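Lipase (Acinetobacter baumannii, PDB 4OPM) probably hydrolyses ester bonds of lipids such as triacylglycerols, as a putative lipase of the alpha/beta hydrolase fold. Local coordinates at residues I85-Q88 / D89-Y92; V94-L97 / A98-L101; Q206-K209 / L210-Q213; I215-N218 / K219-P223; D224-A227 / V228-K231. All coordinates share one frame; numbering follows the deposited sequence. Where two conformers were deposited one is given.

In the fold
The five interactions illustrate how short-range contacts change with their place in an alpha/beta hydrolase. Interactions 1 and 4 lie at the surface; interactions 2, 3 and 5 are partly buried, with inner faces on neighbouring helices, loops or the sheet. Interaction 1 is a loop turn of an aromatic pair, a valine and a water. The others are helical, interaction 4 running off a helix end. Interaction 2 adds a lysine that ties an amide to a carboxylate, interaction 3 has two acceptors meeting one outside lysine, and interactions 4 and 5 rely on aliphatic-aromatic contacts. Interactions 3 and 4 share helix 190-220, which interaction 5 follows in the chain; interactions 1 and 2 pack against it.

Interaction 1. Residues I85-Q88 / D89-Y92; sequences IVSQ and DFDY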
# COMPACT_ATOMS: atom_id res chain seq x y z
N ILE A 85 1.38 -7.17 -15.53
CA ILE A 85 0.68 -8.15 -16.35
C ILE A 85 0.85 -9.54 -15.75
O ILE A 85 1.96 -9.97 -15.41
CB ILE A 85 1.13 -8.12 -17.86
CG1 ILE A 85 1.07 -6.69 -18.45
CG2 ILE A 85 0.30 -9.10 -18.72
CD1 ILE A 85 2.02 -6.47 -19.63
N VAL A 86 -0.28 -10.23 -15.59
CA VAL A 86 -0.35 -11.60 -15.07
C VAL A 86 -1.24 -12.44 -16.00
O VAL A 86 -1.93 -11.88 -16.86
CB VAL A 86 -0.84 -11.67 -13.60
CG1 VAL A 86 0.15 -10.98 -12.66
CG2 VAL A 86 -2.24 -11.07 -13.45
N SER A 87 -1.27 -13.75 -15.79
CA SER A 87 -2.11 -14.65 -16.58
C SER A 87 -3.60 -14.41 -16.29
O SER A 87 -3.95 -13.80 -15.26
CB SER A 87 -1.74 -16.10 -16.30
OG SER A 87 -1.91 -16.39 -14.93
N GLN A 88 -4.48 -14.88 -17.20
CA GLN A 88 -5.93 -14.72 -17.06
C GLN A 88 -6.47 -15.50 -15.86
O GLN A 88 -7.49 -15.08 -15.29
CB GLN A 88 -6.66 -15.14 -18.35
CG GLN A 88 -6.50 -14.15 -19.52
CD GLN A 88 -7.07 -12.77 -19.26
OE1 GLN A 88 -6.34 -11.80 -19.08
NE2 GLN A 88 -8.39 -12.66 -19.25
N ASP A 89 -5.78 -16.59 -15.44
CA ASP A 89 -6.17 -17.44 -14.31
C ASP A 89 -5.30 -17.21 -13.05
O ASP A 89 -5.22 -18.08 -12.17
CB ASP A 89 -6.08 -18.92 -14.75
CG ASP A 89 -4.66 -19.43 -14.96
OD1 ASP A 89 -3.84 -18.69 -15.56
OD2 ASP A 89 -4.36 -20.54 -14.48
N PHE A 90 -4.66 -16.03 -12.95
CA PHE A 90 -3.78 -15.71 -11.83
C PHE A 90 -4.43 -15.87 -10.44
O PHE A 90 -5.62 -15.59 -10.26
CB PHE A 90 -3.23 -14.28 -11.97
CG PHE A 90 -2.13 -13.94 -10.98
CD1 PHE A 90 -0.86 -14.49 -11.11
CD2 PHE A 90 -2.38 -13.08 -9.91
CE1 PHE A 90 0.15 -14.20 -10.18
CE2 PHE A 90 -1.37 -12.79 -8.98
CZ PHE A 90 -0.12 -13.36 -9.11
N ASP A 91 -3.62 -16.33 -9.48
CA ASP A 91 -3.99 -16.49 -8.08
C ASP A 91 -3.74 -15.16 -7.32
O ASP A 91 -2.59 -14.84 -6.98
CB ASP A 91 -3.20 -17.67 -7.47
CG ASP A 91 -3.29 -17.82 -5.96
OD1 ASP A 91 -4.18 -17.19 -5.34
OD2 ASP A 91 -2.49 -18.60 -5.40
N TYR A 92 -4.82 -14.43 -7.01
CA TYR A 92 -4.75 -13.12 -6.35
C TYR A 92 -4.82 -13.19 -4.81
O TYR A 92 -5.04 -12.16 -4.16
CB TYR A 92 -5.89 -12.22 -6.86
CG TYR A 92 -5.73 -11.80 -8.30
CD1 TYR A 92 -5.01 -10.66 -8.64
CD2 TYR A 92 -6.32 -12.53 -9.33
CE1 TYR A 92 -4.87 -10.26 -9.96
CE2 TYR A 92 -6.18 -12.15 -10.66
CZ TYR A 92 -5.46 -11.01 -10.97
OH TYR A 92 -5.32 -10.62 -12.28
O HOH W 1 -5.99 -12.25 -14.27
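The ring of F90 carries V86 CG1 over the middle of one face, a CH-pi contact of 3.9 Å from that carbon to the ring centroid, while Y92 CD1 lies in plane at its edge. Y92 in turn receives F90 CD2 3.6 Å above the plane of its own ring, and a water sits in plane at its edge. A type I beta turn from S87 to F90 brings F90 back to V86, Y92 following, in the loop between strand 72-76 and helix 94-107 of the alpha/beta hydrolase fold. The turn is closed by F90 N bonding to S87 O at 3.3 Å, the donor standing well above the carbonyl plane. CG of F90 is anti to the backbone N (chi1 -171°), which carries the ring back beneath V86. The second methyl of V86 is used as well, CG2 lying 3.7 Å from F90 CB. P79 and I32 also border V86 and F90. The phenol of Y92 is hydrogen-bonded to Q206 on helix 190-220 and takes a proton from the water, which also donates to the turn: its oxygen is 2.7 Å from Y92 OH and 2.7 Å from S87 O.

Interaction 2. Residues V94-L97 / A98-L101; sequences VPNL and AEKL
V94 O accepts A98 N at 2.9 Å, and the same i to i+4 bond recurs from P95 to E99, N96 to K100 and L97 to L101, so the contact is the regular first turns of an alpha-helix. This is helix 94-107, which in the alpha/beta hydrolase fold packs beside the central sheet, next to helix 121-132, which follows the probable nucleophile elbow. On its outer side N96 and K100 reach across one turn. The K100 chain bends at its second and fourth torsions, folding its methylenes over the N96 carbonyl: K100 CG lies 3.3 Å from N96 O. The ammonium then doubles back to two acceptors. One is the carboxylate of E99, in a salt bridge approached on the syn side of OE1, 2.7 Å from K100 NZ. E99 is shared further, its OE2 pairing with R103 one turn on, so the charges form a short chain along the helix. The other end of the N96 amide is held too, its ND2 donating to D91 O in the preceding loop, which should limit rotation of the amide. Opposite in character are the buried residues: A98 meets L128, L97 meets I125 and L210, and L101 meets L48 of strand 46-50. The second acceptor of the lysine is N96 OD1, 2.9 Å from K100 NZ, met in the carbonyl plane on a lone pair.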
# COMPACT_ATOMS: atom_id res chain seq x y z
N VAL A 94 -3.68 -13.19 -0.89
CA VAL A 94 -2.64 -12.47 -0.14
C VAL A 94 -1.38 -13.38 0.01
O VAL A 94 -0.29 -12.89 -0.31
CB VAL A 94 -3.17 -11.92 1.22
CG1 VAL A 94 -2.04 -11.34 2.08
CG2 VAL A 94 -4.23 -10.85 0.97
N PRO A 95 -1.48 -14.69 0.38
CA PRO A 95 -0.26 -15.53 0.42
C PRO A 95 0.50 -15.55 -0.91
O PRO A 95 1.73 -15.49 -0.88
CB PRO A 95 -0.81 -16.93 0.76
CG PRO A 95 -2.07 -16.66 1.52
CD PRO A 95 -2.66 -15.46 0.82
N ASN A 96 -0.20 -15.63 -2.06
CA ASN A 96 0.48 -15.64 -3.37
C ASN A 96 1.07 -14.27 -3.70
O ASN A 96 2.17 -14.20 -4.25
CB ASN A 96 -0.43 -16.11 -4.51
CG ASN A 96 0.36 -16.47 -5.75
OD1 ASN A 96 1.39 -17.13 -5.67
ND2 ASN A 96 -0.06 -15.97 -6.92
N LEU A 97 0.38 -13.18 -3.32
CA LEU A 97 0.92 -11.84 -3.56
C LEU A 97 2.23 -11.65 -2.76
O LEU A 97 3.21 -11.16 -3.32
CB LEU A 97 -0.12 -10.74 -3.21
CG LEU A 97 -1.39 -10.74 -4.06
CD1 LEU A 97 -2.40 -9.72 -3.53
CD2 LEU A 97 -1.10 -10.48 -5.54
N ALA A 98 2.27 -12.11 -1.49
CA ALA A 98 3.48 -11.99 -0.65
C ALA A 98 4.65 -12.83 -1.21
O ALA A 98 5.78 -12.33 -1.31
CB ALA A 98 3.16 -12.40 0.78
N GLU A 99 4.37 -14.08 -1.62
CA GLU A 99 5.39 -14.96 -2.17
C GLU A 99 5.89 -14.41 -3.52
O GLU A 99 7.09 -14.42 -3.75
CB GLU A 99 4.87 -16.40 -2.32
CG GLU A 99 5.95 -17.39 -2.75
CD GLU A 99 6.11 -17.58 -4.25
OE1 GLU A 99 5.16 -17.28 -5.00
OE2 GLU A 99 7.20 -18.03 -4.67
N LYS A 100 4.98 -13.94 -4.40
CA LYS A 100 5.40 -13.41 -5.71
C LYS A 100 6.15 -12.08 -5.53
O LYS A 100 7.10 -11.81 -6.28
CB LYS A 100 4.23 -13.28 -6.69
CG LYS A 100 3.64 -14.63 -7.12
CD LYS A 100 4.67 -15.53 -7.85
CE LYS A 100 4.10 -16.83 -8.35
NZ LYS A 100 3.74 -17.75 -7.22
N LEU A 101 5.80 -11.29 -4.50
CA LEU A 101 6.53 -10.06 -4.21
C LEU A 101 7.96 -10.43 -3.78
O LEU A 101 8.90 -9.78 -4.22
CB LEU A 101 5.81 -9.23 -3.13
CG LEU A 101 6.47 -7.92 -2.75
CD1 LEU A 101 6.43 -6.91 -3.90
CD2 LEU A 101 5.83 -7.35 -1.50

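Interaction 3. Residues Q206-K209 / L210-Q213; sequences QTQK and LVDQ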
# COMPACT_ATOMS: atom_id res chain seq x y z
N GLN A 206 -10.32 -7.90 -12.24
CA GLN A 206 -9.19 -8.36 -11.43
C GLN A 206 -9.41 -7.99 -9.96
O GLN A 206 -9.18 -8.83 -9.09
CB GLN A 206 -7.86 -7.82 -11.96
CG GLN A 206 -7.53 -8.31 -13.36
CD GLN A 206 -6.21 -7.79 -13.84
OE1 GLN A 206 -5.15 -8.32 -13.46
NE2 GLN A 206 -6.23 -6.78 -14.70
N THR A 207 -9.89 -6.76 -9.68
CA THR A 207 -10.19 -6.31 -8.32
C THR A 207 -11.25 -7.22 -7.69
O THR A 207 -11.12 -7.57 -6.51
CB THR A 207 -10.64 -4.84 -8.33
OG1 THR A 207 -9.72 -4.08 -9.12
CG2 THR A 207 -10.71 -4.25 -6.93
N GLN A 208 -12.28 -7.61 -8.47
CA GLN A 208 -13.33 -8.50 -8.00
C GLN A 208 -12.71 -9.85 -7.56
O GLN A 208 -13.10 -10.38 -6.51
CB GLN A 208 -14.40 -8.70 -9.09
CG GLN A 208 -15.59 -9.60 -8.68
CD GLN A 208 -16.49 -9.01 -7.60
OE1 GLN A 208 -16.25 -9.15 -6.39
NE2 GLN A 208 -17.58 -8.37 -8.01
N LYS A 209 -11.73 -10.37 -8.33
CA LYS A 209 -11.06 -11.64 -8.00
C LYS A 209 -10.27 -11.49 -6.68
O LYS A 209 -10.34 -12.38 -5.83
CB LYS A 209 -10.12 -12.09 -9.14
CG LYS A 209 -10.88 -12.61 -10.35
CD LYS A 209 -9.95 -12.94 -11.51
CE LYS A 209 -10.69 -13.67 -12.60
NZ LYS A 209 -9.80 -13.98 -13.74
N LEU A 210 -9.57 -10.35 -6.52
CA LEU A 210 -8.80 -10.03 -5.31
C LEU A 210 -9.74 -10.02 -4.09
O LEU A 210 -9.44 -10.66 -3.08
CB LEU A 210 -8.11 -8.66 -5.47
CG LEU A 210 -6.78 -8.67 -6.20
CD1 LEU A 210 -6.56 -7.37 -6.98
CD2 LEU A 210 -5.63 -8.87 -5.23
N VAL A 211 -10.89 -9.32 -4.21
CA VAL A 211 -11.90 -9.21 -3.15
C VAL A 211 -12.46 -10.60 -2.80
O VAL A 211 -12.54 -10.93 -1.62
CB VAL A 211 -13.01 -8.20 -3.54
CG1 VAL A 211 -14.24 -8.33 -2.63
CG2 VAL A 211 -12.46 -6.78 -3.50
N ASP A 212 -12.80 -11.42 -3.81
CA ASP A 212 -13.34 -12.76 -3.53
C ASP A 212 -12.34 -13.60 -2.73
O ASP A 212 -12.75 -14.33 -1.82
CB ASP A 212 -13.73 -13.46 -4.83
CG ASP A 212 -15.00 -12.90 -5.45
OD1 ASP A 212 -15.84 -12.37 -4.69
OD2 ASP A 212 -15.19 -13.08 -6.67
N GLN A 213 -11.03 -13.48 -3.06
CA GLN A 213 -9.94 -14.18 -2.39
C GLN A 213 -9.80 -13.69 -0.95
O GLN A 213 -9.53 -14.48 -0.04
CB GLN A 213 -8.61 -13.97 -3.16
CG GLN A 213 -8.55 -14.64 -4.53
CD GLN A 213 -8.45 -16.14 -4.45
OE1 GLN A 213 -7.40 -16.70 -4.11
NE2 GLN A 213 -9.53 -16.82 -4.79
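Backbone bonds come first: L210 N reaches Q206 O at 3.0 Å and V211 N reaches T207 O at 2.9 Å, and D212 and Q213 repeat the pattern to Q208 and K209, two continuous turns of alpha-helix. The polar side-chain contact is that of Q208 with D212, one turn apart. The oxygens that face each other are both acceptors, Q208 OE1 lying 3.7 Å from D212 OD1, and they are brought together by a third party: K164 NZ donates to both, in a hydrogen bond to Q208 OE1 and a salt bridge to D212 OD1. The amide and carboxylate planes are only 10° apart. The Q208 chain starts with CG anti to the backbone N and bends at its second torsion (67°), which swings the amide along the helix toward D212. The positive charge probably offsets the repulsion that two such oxygens would otherwise feel. The aliphatic side chains lie against backbone carbonyls: V211 CG2 and L210 CB are each 3.4 Å from T207 O. In the fold, helix 190-220 belongs to the long helical insertion between strands 137-143 and 237-242, where many alpha/beta hydrolases carry their cap. Its inner side rests on the loop ahead of helix 94-107 and on that helix itself.

Interaction 4. Residues I215-N218 / K219-P223; sequences IALN and KVYTP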
# COMPACT_ATOMS: atom_id res chain seq x y z
N ILE A 215 -12.27 -12.35 0.91
CA ILE A 215 -13.46 -12.85 1.60
C ILE A 215 -13.19 -14.30 2.05
O ILE A 215 -13.40 -14.62 3.22
CB ILE A 215 -14.72 -12.73 0.70
CG1 ILE A 215 -15.11 -11.24 0.48
CG2 ILE A 215 -15.90 -13.53 1.27
CD1 ILE A 215 -16.08 -11.03 -0.68
N ALA A 216 -12.67 -15.15 1.14
CA ALA A 216 -12.34 -16.55 1.42
C ALA A 216 -11.23 -16.65 2.49
O ALA A 216 -11.35 -17.48 3.39
CB ALA A 216 -11.92 -17.28 0.15
N LEU A 217 -10.18 -15.79 2.42
CA LEU A 217 -9.07 -15.77 3.39
C LEU A 217 -9.59 -15.45 4.80
O LEU A 217 -9.21 -16.12 5.77
CB LEU A 217 -7.99 -14.76 2.97
CG LEU A 217 -6.67 -14.82 3.75
CD1 LEU A 217 -5.81 -16.00 3.29
CD2 LEU A 217 -5.89 -13.52 3.56
N ASN A 218 -10.51 -14.47 4.90
CA ASN A 218 -11.13 -14.07 6.18
C ASN A 218 -12.00 -15.21 6.77
O ASN A 218 -12.17 -15.29 7.99
CB ASN A 218 -11.94 -12.80 5.99
CG ASN A 218 -12.47 -12.23 7.29
OD1 ASN A 218 -11.71 -11.69 8.10
ND2 ASN A 218 -13.76 -12.38 7.52
N LYS A 219 -12.55 -16.10 5.92
CA LYS A 219 -13.33 -17.25 6.39
C LYS A 219 -12.42 -18.33 6.96
O LYS A 219 -12.85 -19.07 7.84
CB LYS A 219 -14.20 -17.86 5.28
CG LYS A 219 -15.37 -16.98 4.89
CD LYS A 219 -16.15 -17.57 3.73
CE LYS A 219 -17.27 -16.65 3.31
NZ LYS A 219 -17.86 -17.06 2.02
N VAL A 220 -11.19 -18.45 6.42
CA VAL A 220 -10.24 -19.49 6.83
C VAL A 220 -9.51 -19.10 8.13
O VAL A 220 -9.42 -19.92 9.05
CB VAL A 220 -9.21 -19.80 5.70
CG1 VAL A 220 -8.12 -20.77 6.18
CG2 VAL A 220 -9.90 -20.35 4.46
N TYR A 221 -8.97 -17.87 8.18
CA TYR A 221 -8.16 -17.41 9.30
C TYR A 221 -8.94 -16.51 10.26
O TYR A 221 -9.96 -15.92 9.90
CB TYR A 221 -6.88 -16.72 8.78
CG TYR A 221 -6.02 -17.70 8.00
CD1 TYR A 221 -5.33 -18.72 8.64
CD2 TYR A 221 -5.95 -17.63 6.61
CE1 TYR A 221 -4.59 -19.66 7.93
CE2 TYR A 221 -5.20 -18.56 5.88
CZ TYR A 221 -4.52 -19.57 6.54
OH TYR A 221 -3.77 -20.50 5.87
N THR A 222 -8.47 -16.44 11.49
CA THR A 222 -9.12 -15.70 12.57
C THR A 222 -8.17 -14.70 13.24
O THR A 222 -6.97 -14.74 12.95
CB THR A 222 -9.57 -16.72 13.65
OG1 THR A 222 -8.40 -17.27 14.26
CG2 THR A 222 -10.51 -17.81 13.11
N PRO A 223 -8.62 -13.89 14.24
CA PRO A 223 -7.67 -13.04 14.98
C PRO A 223 -6.61 -13.91 15.71
O PRO A 223 -5.48 -13.47 15.85
CB PRO A 223 -8.56 -12.27 15.96
CG PRO A 223 -9.91 -12.29 15.33
CD PRO A 223 -10.00 -13.67 14.73
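L217 and Y221 make the main side-chain contact, the methyl CD1 of L217 coming up to the edge of the tyrosine ring, close to its plane, 3.7 Å from Y221 CE2. The leucine sends CG anti to its backbone N (chi1 -169°), which turns the branch along the helix to the ring's edge. One face of that ring is occupied by its own neighbour, V220 CG1 standing 3.6 Å above the centre. Two residues earlier, I215 and K219 lie side by side, pointing the same way: I215 CG2 is 4.0 Å from K219 CE, so the extended lysine uses its aliphatic portion here. Behind the side chains the backbone is loosening. K219 N, 3.2 Å from I215 O, also makes a weak bond to A216 O, and V220 N likewise divides itself between A216 O and, weakly, L217 O. The last bond is straighter: Y221 N meets L217 O at 3.0 Å with an angle of 171° at the hydrogen. Farther out, V94 and P95 of helix 94-107 touch L217, and I148 touches Y221. Y221 is the first residue to leave helical angles, its psi of 157° extending the chain into T222, which is the N-cap of the next helix. There S225 OG bonds to T222 N, one half of a capping box, at the short link between helices 190-220 and 223-231.

Interaction 5. Residues D224-A227 / V228-K231; sequences DSFA and VLTK
T230 meets F226 one turn back on the helix. CB leaves the backbone directed at the preceding turn and lies 3.6 Å from F226 O, the carbonyl that also takes T230 N, at 2.9 Å and nearly straight. There the branch divides. The hydroxyl, placed between the backbone N and the carbonyl carbon (chi1 56°), is brought over two carbonyls: T230 OG1 is 3.1 Å from F226 O and 3.2 Å from A227 O, and which of them receives its proton is not settled. The methyl goes the other way and ends over the phenylalanine, T230 CG2 standing 3.9 Å from the centroid of the F226 ring and 21° from its normal, a CH-pi contact displaced toward the rim. Its nearest ring atom is F226 CE2, at 3.7 Å. The helix concerned, 223-231, is the last before strand 237-242 of the alpha/beta hydrolase sheet, and F226 is its buried aromatic. F226 sends its ring inward, where it meets L256 and L259 of helix 251-259 and L127 of helix 121-132, and makes an edge-to-face contact with F149. T230 shares L259 with it, so methyl and ring are pressed against the same neighbouring helix. On the outer side, V228 N bonds to D224 O, V228 CG2 lies over that carbonyl as well, and the carboxylate of D224 forms a salt bridge with R150. L229 touches the ring only loosely, its CD2 4.4 Å from F226 CD1, while its N is hydrogen-bonded to S225 O.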
# COMPACT_ATOMS: atom_id res chain seq x y z
N ASP A 224 -6.96 -15.15 16.12
CA ASP A 224 -6.00 -16.10 16.71
C ASP A 224 -4.85 -16.40 15.72
O ASP A 224 -3.69 -16.36 16.11
CB ASP A 224 -6.68 -17.41 17.13
CG ASP A 224 -7.34 -17.38 18.50
OD1 ASP A 224 -7.18 -16.37 19.22
OD2 ASP A 224 -8.02 -18.37 18.85
N SER A 225 -5.20 -16.64 14.44
CA SER A 225 -4.22 -16.89 13.37
C SER A 225 -3.31 -15.68 13.19
O SER A 225 -2.09 -15.83 13.03
CB SER A 225 -4.92 -17.18 12.04
OG SER A 225 -6.04 -18.03 12.17
N PHE A 226 -3.90 -14.48 13.23
CA PHE A 226 -3.18 -13.23 13.05
C PHE A 226 -2.21 -13.00 14.20
O PHE A 226 -1.10 -12.50 13.97
CB PHE A 226 -4.17 -12.07 12.91
CG PHE A 226 -3.52 -10.77 12.53
CD1 PHE A 226 -3.04 -10.57 11.24
CD2 PHE A 226 -3.42 -9.73 13.44
CE1 PHE A 226 -2.43 -9.36 10.89
CE2 PHE A 226 -2.82 -8.52 13.09
CZ PHE A 226 -2.33 -8.35 11.81
N ALA A 227 -2.60 -13.38 15.44
CA ALA A 227 -1.73 -13.27 16.62
C ALA A 227 -0.52 -14.20 16.49
O ALA A 227 0.58 -13.82 16.88
CB ALA A 227 -2.52 -13.58 17.88
N VAL A 228 -0.72 -15.39 15.89
CA VAL A 228 0.36 -16.36 15.66
C VAL A 228 1.36 -15.76 14.65
O VAL A 228 2.57 -15.81 14.89
CB VAL A 228 -0.19 -17.75 15.22
CG1 VAL A 228 0.92 -18.66 14.69
CG2 VAL A 228 -0.94 -18.44 16.36
N LEU A 229 0.86 -15.15 13.57
CA LEU A 229 1.70 -14.51 12.57
C LEU A 229 2.51 -13.34 13.19
O LEU A 229 3.73 -13.29 13.02
CB LEU A 229 0.85 -14.00 11.38
CG LEU A 229 1.54 -13.00 10.41
CD1 LEU A 229 2.68 -13.67 9.63
CD2 LEU A 229 0.53 -12.36 9.46
N THR A 230 1.83 -12.41 13.87
CA THR A 230 2.47 -11.21 14.43
C THR A 230 3.48 -11.55 15.54
O THR A 230 4.48 -10.84 15.67
CB THR A 230 1.45 -10.18 14.91
OG1 THR A 230 0.58 -10.78 15.86
CG2 THR A 230 0.65 -9.58 13.76
N LYS A 231 3.28 -12.67 16.26
CA LYS A 231 4.20 -13.15 17.30
C LYS A 231 5.61 -13.42 16.71
O LYS A 231 6.60 -13.24 17.41
CB LYS A 231 3.64 -14.43 17.96
CG LYS A 231 4.32 -14.84 19.25
CD LYS A 231 3.67 -16.07 19.87
CE LYS A 231 4.39 -16.49 21.12
NZ LYS A 231 3.88 -17.78 21.65